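Local coordinates for protein cellulase (Clostridium cellulovorans, PDB 6UI3) that acts as a broad-specificity family GH5_4 endoglucanase, its catalytic domain forming part of a larger polysaccharide-degrading protein that also carries dockerin and carbohydrate-binding modules, at residues Q152-F166 with P195-G208. Residues are numbered along the deposited sequence; the frame is centred on the assembly and turned at random. Where two conformers were deposited one is given.
Sequences QPRHEEDWVGTSEYF and PTYCASSDYPKVAG. Unlike the reference sequence in segment 152-166: Gln-152 (reference Glu).
In this (β/α)8 barrel of family GH5, the loops that follow the adjacent parallel strands 145-148 and 192-195 are pinned together by Tyr-197, whose ring reaches from the second loop into the first. Its CG stands opposite the backbone N (chi1 -177°), which sends the hydroxyl between two backbone groups. There Tyr-197 OH donates to Asp-158 O at 2.6 Å, in the carbonyl plane, and accepts from His-155 N at 3.0 Å with an almost straight N-H...O angle of 178°. The buried phenol thus has both donor and acceptor roles filled. Packing fixes the ring as well: Phe-166 turns an edge toward its face in an offset edge-to-face pair, centroids 5.3 Å apart and planes at 67°, while Tyr-165 CB lies 3.5 Å from Tyr-197 CE2.

One residue on, a backbone hydrogen bond runs from Cys-198 N to Pro-153 O, 2.8 Å. The thiol of Cys-198 makes a sulfur-aromatic contact with Trp-159, SG sitting obliquely 3.9 Å from the centroid of the six-membered ring; Arg-154 CD lies over the same indole face. From the helix 203-208 side, Lys-205 bends at chi2, which places NZ to donate a hydrogen bond to Trp-159 O at 2.8 Å, in the carbonyl plane. The same ammonium makes a salt bridge to Asp-202 OD2 at 2.9 Å, so one group ties its own helix start to the facing loop.

Gln-152, glutamate in the reference sequence, occupies the position that in GH5 enzymes probably corresponds to the acid/base residue; its OE1 is hydrogen-bonded to His-222 of strand 217-222. Around the contact, Pro-195 touches Ser-220 of the same strand, Gly-208 O accepts from Asn-170 of helix 163-182, and Val-206 packs on helix 243-261.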
ATOM      1  N   GLN A 152      -3.756   7.664   0.533  1.00  6.81           N
ATOM      2  CA  GLN A 152      -4.687   8.097  -0.519  1.00  6.81           C
ATOM      3  C   GLN A 152      -4.915   9.597  -0.399  1.00  7.16           C
ATOM      4  O   GLN A 152      -5.996  10.064  -0.006  1.00  7.99           O
ATOM      5  CB  GLN A 152      -5.978   7.277  -0.495  1.00  8.55           C
ATOM      6  CG  GLN A 152      -5.714   5.873  -1.057  1.00  7.92           C
ATOM      7  CD  GLN A 152      -6.859   4.902  -1.030  1.00 11.19           C
ATOM      8  OE1 GLN A 152      -6.789   3.844  -1.660  1.00 11.73           O
ATOM      9  NE2 GLN A 152      -7.900   5.223  -0.315  1.00 11.45           N
ATOM     10  N   PRO A 153      -3.888  10.384  -0.720  1.00  6.79           N
ATOM     11  CA  PRO A 153      -3.955  11.836  -0.510  1.00  7.13           C
ATOM     12  C   PRO A 153      -5.008  12.484  -1.390  1.00  7.92           C
ATOM     13  O   PRO A 153      -5.087  12.207  -2.591  1.00  7.79           O
ATOM     14  CB  PRO A 153      -2.553  12.316  -0.912  1.00  7.42           C
ATOM     15  CG  PRO A 153      -2.072  11.266  -1.896  1.00  7.49           C
ATOM     16  CD  PRO A 153      -2.625   9.971  -1.359  1.00  7.39           C
ATOM     17  N   ARG A 154      -5.779  13.394  -0.806  1.00  7.56           N
ATOM     18  CA  ARG A 154      -6.882  13.986  -1.546  1.00  7.87           C
ATOM     19  C   ARG A 154      -7.365  15.239  -0.833  1.00  8.77           C
ATOM     20  O   ARG A 154      -6.940  15.557   0.281  1.00  9.00           O
ATOM     21  CB  ARG A 154      -8.029  12.975  -1.708  1.00  9.22           C
ATOM     22  CG  ARG A 154      -8.628  12.516  -0.400  1.00  9.03           C
ATOM     23  CD  ARG A 154      -9.636  11.435  -0.672  1.00 10.18           C
ATOM     24  NE  ARG A 154     -10.355  10.894   0.461  1.00 10.41           N
ATOM     25  CZ  ARG A 154      -9.922   9.891   1.210  1.00 10.31           C
ATOM     26  NH1 ARG A 154      -8.728   9.365   1.016  1.00 10.37           N
ATOM     27  NH2 ARG A 154     -10.704   9.416   2.166  1.00 12.28           N
ATOM     28  N   HIS A 155      -8.286  15.938  -1.485  1.00  9.21           N
ATOM     29  CA  HIS A 155      -9.068  17.001  -0.870  1.00  9.50           C
ATOM     30  C   HIS A 155     -10.421  16.413  -0.494  1.00 10.73           C
ATOM     31  O   HIS A 155     -11.200  16.030  -1.373  1.00 11.83           O
ATOM     32  CB  HIS A 155      -9.245  18.152  -1.855  1.00 11.09           C
ATOM     33  CG  HIS A 155     -10.264  19.168  -1.436  1.00 12.05           C
ATOM     34  ND1 HIS A 155      -9.999  20.157  -0.513  1.00 13.08           N
ATOM     35  CD2 HIS A 155     -11.551  19.344  -1.814  1.00 12.54           C
ATOM     36  CE1 HIS A 155     -11.076  20.904  -0.346  1.00 13.73           C
ATOM     37  NE2 HIS A 155     -12.033  20.431  -1.125  1.00 14.00           N
ATOM     38  N   GLU A 156     -10.700  16.341   0.811  1.00 10.77           N
ATOM     39  CA  GLU A 156     -12.012  15.919   1.339  1.00 12.10           C
ATOM     40  C   GLU A 156     -12.361  14.563   0.725  1.00 11.27           C
ATOM     41  O   GLU A 156     -11.561  13.624   0.846  1.00 12.78           O
ATOM     42  CB  GLU A 156     -13.050  17.023   1.171  1.00 15.36           C
ATOM     43  CG  GLU A 156     -12.686  18.273   1.925  1.00 21.59           C
ATOM     44  CD  GLU A 156     -13.756  19.344   1.857  1.00 31.68           C
ATOM     45  OE1 GLU A 156     -14.734  19.175   1.098  1.00 35.78           O
ATOM     46  OE2 GLU A 156     -13.608  20.360   2.561  1.00 35.68           O
ATOM     47  N   GLU A 157     -13.538  14.403   0.123  1.00 13.19           N
ATOM     48  CA  GLU A 157     -13.930  13.185  -0.583  1.00 14.39           C
ATOM     49  C   GLU A 157     -14.080  13.438  -2.083  1.00 14.63           C
ATOM     50  O   GLU A 157     -14.952  12.873  -2.753  1.00 15.49           O
ATOM     51  CB  GLU A 157     -15.197  12.591   0.031  1.00 15.82           C
ATOM     52  CG  GLU A 157     -15.000  12.079   1.446  1.00 17.00           C
ATOM     53  CD  GLU A 157     -14.016  10.916   1.506  1.00 19.32           C
ATOM     54  OE1 GLU A 157     -14.015  10.061   0.593  1.00 21.92           O
ATOM     55  OE2 GLU A 157     -13.239  10.850   2.466  1.00 20.89           O
ATOM     56  N   ASP A 158     -13.212  14.290  -2.625  1.00 12.67           N
ATOM     57  CA  ASP A 158     -13.158  14.566  -4.060  1.00 12.04           C
ATOM     58  C   ASP A 158     -12.180  13.572  -4.679  1.00 12.39           C
ATOM     59  O   ASP A 158     -10.960  13.735  -4.591  1.00 12.69           O
ATOM     60  CB  ASP A 158     -12.743  16.011  -4.322  1.00 13.06           C
ATOM     61  CG  ASP A 158     -12.656  16.336  -5.797  1.00 14.56           C
ATOM     62  OD1 ASP A 158     -12.854  15.423  -6.624  1.00 14.67           O
ATOM     63  OD2 ASP A 158     -12.411  17.511  -6.140  1.00 15.30           O
ATOM     64  N   TRP A 159     -12.714  12.509  -5.264  1.00 12.54           N
ATOM     65  CA  TRP A 159     -11.895  11.470  -5.880  1.00 13.19           C
ATOM     66  C   TRP A 159     -11.587  11.756  -7.342  1.00 13.35           C
ATOM     67  O   TRP A 159     -10.867  10.970  -7.973  1.00 14.53           O
ATOM     68  CB  TRP A 159     -12.547  10.095  -5.659  1.00 14.09           C
ATOM     69  CG  TRP A 159     -12.469   9.695  -4.200  1.00 14.95           C
ATOM     70  CD1 TRP A 159     -13.225  10.193  -3.171  1.00 16.88           C
ATOM     71  CD2 TRP A 159     -11.573   8.737  -3.611  1.00 15.26           C
ATOM     72  NE1 TRP A 159     -12.844   9.607  -1.982  1.00 17.32           N
ATOM     73  CE2 TRP A 159     -11.842   8.707  -2.228  1.00 16.36           C
ATOM     74  CE3 TRP A 159     -10.569   7.905  -4.119  1.00 15.25           C
ATOM     75  CZ2 TRP A 159     -11.136   7.886  -1.349  1.00 15.79           C
ATOM     76  CZ3 TRP A 159      -9.883   7.082  -3.240  1.00 15.45           C
ATOM     77  CH2 TRP A 159     -10.178   7.075  -1.879  1.00 15.70           C
ATOM     78  N   VAL A 160     -12.058  12.883  -7.863  1.00 12.91           N
ATOM     79  CA  VAL A 160     -11.693  13.355  -9.198  1.00 13.39           C
ATOM     80  C   VAL A 160     -10.456  14.238  -9.138  1.00 13.68           C
ATOM     81  O   VAL A 160      -9.481  14.021  -9.860  1.00 14.98           O
ATOM     82  CB  VAL A 160     -12.883  14.093  -9.846  1.00 15.11           C
ATOM     83  CG1 VAL A 160     -12.479  14.675 -11.194  1.00 16.53           C
ATOM     84  CG2 VAL A 160     -14.078  13.159 -10.009  1.00 17.34           C
ATOM     85  N   GLY A 161     -10.472  15.233  -8.261  1.00 12.71           N
ATOM     86  CA  GLY A 161      -9.326  16.094  -8.077  1.00 12.87           C
ATOM     87  C   GLY A 161      -9.276  17.242  -9.069  1.00 13.20           C
ATOM     88  O   GLY A 161     -10.124  17.393  -9.946  1.00 14.88           O
ATOM     89  N   THR A 162      -8.267  18.091  -8.882  1.00 11.70           N
ATOM     90  CA  THR A 162      -7.985  19.236  -9.732  1.00 12.53           C
ATOM     91  C   THR A 162      -6.473  19.420  -9.764  1.00 11.43           C
ATOM     92  O   THR A 162      -5.754  18.886  -8.913  1.00 10.83           O
ATOM     93  CB  THR A 162      -8.581  20.545  -9.179  1.00 14.43           C
ATOM     94  OG1 THR A 162      -7.866  20.931  -7.992  1.00 15.85           O
ATOM     95  CG2 THR A 162     -10.087  20.404  -8.886  1.00 15.29           C
ATOM     96  N   SER A 163      -6.001  20.213 -10.730  1.00 12.51           N
ATOM     97  CA  SER A 163      -4.572  20.491 -10.826  0.59 13.37           C
ATOM     98  C   SER A 163      -4.040  21.129  -9.548  1.00 12.61           C
ATOM     99  O   SER A 163      -2.907  20.858  -9.139  1.00 12.25           O
ATOM    100  CB  SER A 163      -4.288  21.377 -12.039  0.59 15.56           C
ATOM    101  OG  SER A 163      -4.503  20.644 -13.235  0.59 17.23           O
ATOM    102  N   GLU A 164      -4.842  21.982  -8.900  1.00 12.10           N
ATOM    103  CA  GLU A 164      -4.416  22.571  -7.633  1.00 12.62           C
ATOM    104  C   GLU A 164      -3.994  21.477  -6.660  1.00 10.73           C
ATOM    105  O   GLU A 164      -2.914  21.535  -6.071  1.00 10.62           O
ATOM    106  CB  GLU A 164      -5.545  23.392  -6.996  1.00 13.43           C
ATOM    107  CG  GLU A 164      -5.189  23.955  -5.606  1.00 14.54           C
ATOM    108  CD  GLU A 164      -6.403  24.405  -4.789  1.00 16.51           C
ATOM    109  OE1 GLU A 164      -7.408  24.870  -5.379  1.00 17.45           O
ATOM    110  OE2 GLU A 164      -6.345  24.297  -3.539  1.00 15.07           O
ATOM    111  N   TYR A 165      -4.859  20.479  -6.467  1.00  9.98           N
ATOM    112  CA  TYR A 165      -4.576  19.447  -5.480  1.00  9.43           C
ATOM    113  C   TYR A 165      -3.440  18.554  -5.957  1.00  8.94           C
ATOM    114  O   TYR A 165      -2.612  18.110  -5.151  1.00  8.95           O
ATOM    115  CB  TYR A 165      -5.819  18.597  -5.211  1.00  9.47           C
ATOM    116  CG  TYR A 165      -7.114  19.340  -4.962  1.00  9.75           C
ATOM    117  CD1 TYR A 165      -7.135  20.618  -4.422  1.00 10.50           C
ATOM    118  CD2 TYR A 165      -8.329  18.760  -5.288  1.00 10.89           C
ATOM    119  CE1 TYR A 165      -8.345  21.279  -4.200  1.00 12.20           C
ATOM    120  CE2 TYR A 165      -9.528  19.415  -5.077  1.00 10.19           C
ATOM    121  CZ  TYR A 165      -9.533  20.672  -4.540  1.00 11.38           C
ATOM    122  OH  TYR A 165     -10.741  21.330  -4.335  1.00 14.17           O
ATOM    123  N   PHE A 166      -3.391  18.263  -7.266  1.00  8.89           N
ATOM    124  CA  PHE A 166      -2.296  17.450  -7.776  1.00  8.66           C
ATOM    125  C   PHE A 166      -0.966  18.122  -7.472  1.00  8.80           C
ATOM    126  O   PHE A 166       0.008  17.455  -7.113  1.00  8.47           O
ATOM    127  CB  PHE A 166      -2.396  17.225  -9.289  1.00  9.39           C
ATOM    128  CG  PHE A 166      -3.678  16.564  -9.773  1.00  9.42           C
ATOM    129  CD1 PHE A 166      -4.502  15.824  -8.941  1.00  9.92           C
ATOM    130  CD2 PHE A 166      -4.037  16.689 -11.113  1.00 11.16           C
ATOM    131  CE1 PHE A 166      -5.654  15.231  -9.434  1.00  9.81           C
ATOM    132  CE2 PHE A 166      -5.182  16.097 -11.599  1.00 10.89           C
ATOM    133  CZ  PHE A 166      -6.000  15.375 -10.767  1.00 11.10           C
ATOM    134  N   PRO A 195       2.621   8.190  -3.988  1.00  6.40           N
ATOM    135  CA  PRO A 195       1.364   8.002  -4.715  1.00  7.39           C
ATOM    136  C   PRO A 195       1.023   9.169  -5.631  1.00  7.00           C
ATOM    137  O   PRO A 195       1.448  10.306  -5.418  1.00  7.07           O
ATOM    138  CB  PRO A 195       0.338   7.942  -3.571  1.00  7.18           C
ATOM    139  CG  PRO A 195       0.878   8.889  -2.573  1.00  7.29           C
ATOM    140  CD  PRO A 195       2.383   8.657  -2.606  1.00  7.65           C
ATOM    141  N   THR A 196       0.213   8.856  -6.644  1.00  7.10           N
ATOM    142  CA  THR A 196      -0.588   9.860  -7.334  1.00  7.31           C
ATOM    143  C   THR A 196      -1.730  10.309  -6.402  1.00  7.00           C
ATOM    144  O   THR A 196      -1.953   9.752  -5.319  1.00  7.05           O
ATOM    145  CB  THR A 196      -1.192   9.230  -8.587  1.00  7.52           C
ATOM    146  OG1 THR A 196      -1.965   8.099  -8.159  1.00  7.56           O
ATOM    147  CG2 THR A 196      -0.135   8.806  -9.599  1.00  8.46           C
ATOM    148  N   TYR A 197      -2.498  11.302  -6.849  1.00  7.17           N
ATOM    149  CA  TYR A 197      -3.675  11.753  -6.111  1.00  7.56           C
ATOM    150  C   TYR A 197      -4.638  10.583  -5.929  1.00  7.25           C
ATOM    151  O   TYR A 197      -4.970   9.893  -6.897  1.00  7.04           O
ATOM    152  CB  TYR A 197      -4.326  12.905  -6.896  1.00  8.24           C
ATOM    153  CG  TYR A 197      -5.527  13.544  -6.232  1.00  8.28           C
ATOM    154  CD1 TYR A 197      -6.798  13.078  -6.489  1.00  9.57           C
ATOM    155  CD2 TYR A 197      -5.399  14.637  -5.385  1.00  8.05           C
ATOM    156  CE1 TYR A 197      -7.917  13.657  -5.887  1.00  8.83           C
ATOM    157  CE2 TYR A 197      -6.510  15.218  -4.783  1.00  8.86           C
ATOM    158  CZ  TYR A 197      -7.758  14.729  -5.040  1.00  8.70           C
ATOM    159  OH  TYR A 197      -8.846  15.312  -4.416  1.00 10.04           O
ATOM    160  N   CYS A 198      -5.053  10.329  -4.685  1.00  7.49           N
ATOM    161  CA  CYS A 198      -5.874   9.181  -4.313  1.00  7.76           C
ATOM    162  C   CYS A 198      -5.216   7.841  -4.632  1.00  7.13           C
ATOM    163  O   CYS A 198      -5.904   6.809  -4.639  1.00  8.07           O
ATOM    164  CB  CYS A 198      -7.283   9.192  -4.939  1.00  9.16           C
ATOM    165  SG  CYS A 198      -8.390  10.449  -4.277  1.00 10.45           S
ATOM    166  N   ALA A 199      -3.912   7.825  -4.901  1.00  6.96           N
ATOM    167  CA  ALA A 199      -3.234   6.652  -5.464  1.00  6.65           C
ATOM    168  C   ALA A 199      -3.968   6.133  -6.700  1.00  7.38           C
ATOM    169  O   ALA A 199      -3.952   4.943  -7.019  1.00  7.89           O
ATOM    170  CB  ALA A 199      -3.000   5.546  -4.426  1.00  7.52           C
ATOM    171  N   SER A 200      -4.625   7.026  -7.427  1.00  6.91           N
ATOM    172  CA  SER A 200      -5.448   6.639  -8.559  1.00  7.63           C
ATOM    173  C   SER A 200      -4.631   6.356  -9.815  1.00  7.54           C
ATOM    174  O   SER A 200      -3.627   7.018 -10.111  1.00  7.95           O
ATOM    175  CB  SER A 200      -6.424   7.777  -8.871  1.00  8.10           C
ATOM    176  OG  SER A 200      -7.284   7.445  -9.939  1.00  8.77           O
ATOM    177  N   SER A 201      -5.129   5.396 -10.592  1.00  7.83           N
ATOM    178  CA  SER A 201      -4.637   5.100 -11.927  1.00  8.87           C
ATOM    179  C   SER A 201      -5.424   5.796 -13.029  1.00  9.44           C
ATOM    180  O   SER A 201      -5.123   5.581 -14.209  1.00 10.69           O
ATOM    181  CB  SER A 201      -4.626   3.585 -12.170  1.00  9.84           C
ATOM    182  OG  SER A 201      -5.936   3.047 -12.196  1.00 11.04           O
ATOM    183  N   ASP A 202      -6.431   6.605 -12.701  1.00  9.10           N
ATOM    184  CA  ASP A 202      -7.116   7.348 -13.754  1.00  9.84           C
ATOM    185  C   ASP A 202      -6.118   8.309 -14.390  1.00  9.87           C
ATOM    186  O   ASP A 202      -5.305   8.930 -13.701  1.00  9.54           O
ATOM    187  CB  ASP A 202      -8.305   8.160 -13.219  1.00 12.16           C
ATOM    188  CG  ASP A 202      -9.365   7.314 -12.534  1.00 16.12           C
ATOM    189  OD1 ASP A 202      -9.705   6.243 -13.071  1.00 19.73           O
ATOM    190  OD2 ASP A 202      -9.881   7.760 -11.476  1.00 16.64           O
ATOM    191  N   TYR A 203      -6.230   8.473 -15.708  0.63 10.33           N
ATOM    192  CA  TYR A 203      -5.202   9.200 -16.442  0.63 10.24           C
ATOM    193  C   TYR A 203      -4.947  10.614 -15.922  0.63  9.72           C
ATOM    194  O   TYR A 203      -3.772  11.005 -15.852  0.63 10.30           O
ATOM    195  CB  TYR A 203      -5.453   9.188 -17.963  0.63 11.16           C
ATOM    196  CG  TYR A 203      -4.244   9.740 -18.659  0.63 11.49           C
ATOM    197  CD1 TYR A 203      -3.070   9.008 -18.707  0.63 12.06           C
ATOM    198  CD2 TYR A 203      -4.241  11.022 -19.184  0.63 11.62           C
ATOM    199  CE1 TYR A 203      -1.933   9.521 -19.283  0.63 12.57           C
ATOM    200  CE2 TYR A 203      -3.093  11.552 -19.760  0.63 11.93           C
ATOM    201  CZ  TYR A 203      -1.950  10.783 -19.809  0.63 12.22           C
ATOM    202  OH  TYR A 203      -0.794  11.267 -20.357  0.63 13.11           O
ATOM    203  N   PRO A 204      -5.942  11.416 -15.544  1.00  9.66           N
ATOM    204  CA  PRO A 204      -5.606  12.780 -15.096  1.00 10.75           C
ATOM    205  C   PRO A 204      -4.694  12.824 -13.884  1.00 10.08           C
ATOM    206  O   PRO A 204      -3.821  13.699 -13.772  1.00  9.94           O
ATOM    207  CB  PRO A 204      -6.972  13.415 -14.829  1.00 12.28           C
ATOM    208  CG  PRO A 204      -7.890  12.688 -15.740  1.00 12.37           C
ATOM    209  CD  PRO A 204      -7.401  11.250 -15.708  1.00 11.92           C
ATOM    210  N   LYS A 205      -4.862  11.878 -12.956  1.00  8.96           N
ATOM    211  CA  LYS A 205      -3.966  11.833 -11.800  1.00  9.12           C
ATOM    212  C   LYS A 205      -2.565  11.403 -12.213  1.00  9.55           C
ATOM    213  O   LYS A 205      -1.560  11.919 -11.707  1.00  9.99           O
ATOM    214  CB  LYS A 205      -4.482  10.885 -10.715  1.00  8.39           C
ATOM    215  CG  LYS A 205      -5.761  11.330 -10.028  1.00  9.78           C
ATOM    216  CD  LYS A 205      -7.012  10.830 -10.712  1.00 10.16           C
ATOM    217  CE  LYS A 205      -8.223  10.914  -9.772  1.00 11.62           C
ATOM    218  NZ  LYS A 205      -9.473  10.389 -10.367  1.00 13.08           N
ATOM    219  N   VAL A 206      -2.484  10.437 -13.128  1.00 10.02           N
ATOM    220  CA  VAL A 206      -1.193   9.957 -13.606  1.00 10.65           C
ATOM    221  C   VAL A 206      -0.461  11.058 -14.349  1.00 11.87           C
ATOM    222  O   VAL A 206       0.730  11.303 -14.103  1.00 12.61           O
ATOM    223  CB  VAL A 206      -1.428   8.704 -14.469  1.00 10.91           C
ATOM    224  CG1 VAL A 206      -0.160   8.315 -15.241  1.00 11.58           C
ATOM    225  CG2 VAL A 206      -1.931   7.568 -13.576  1.00 10.98           C
ATOM    226  N   ALA A 207      -1.162  11.774 -15.219  1.00 11.13           N
ATOM    227  CA  ALA A 207      -0.538  12.852 -15.976  1.00 12.56           C
ATOM    228  C   ALA A 207      -0.169  14.025 -15.079  1.00 13.09           C
ATOM    229  O   ALA A 207       0.807  14.735 -15.363  1.00 14.05           O
ATOM    230  CB  ALA A 207      -1.488  13.321 -17.074  1.00 14.05           C
ATOM    231  N   GLY A 208      -0.949  14.270 -14.032  1.00 11.24           N
ATOM    232  CA  GLY A 208      -0.689  15.361 -13.108  1.00 10.85           C
ATOM    233  C   GLY A 208       0.446  15.119 -12.148  1.00  9.72           C
ATOM    234  O   GLY A 208       0.914  16.057 -11.495  1.00 10.68           O
TER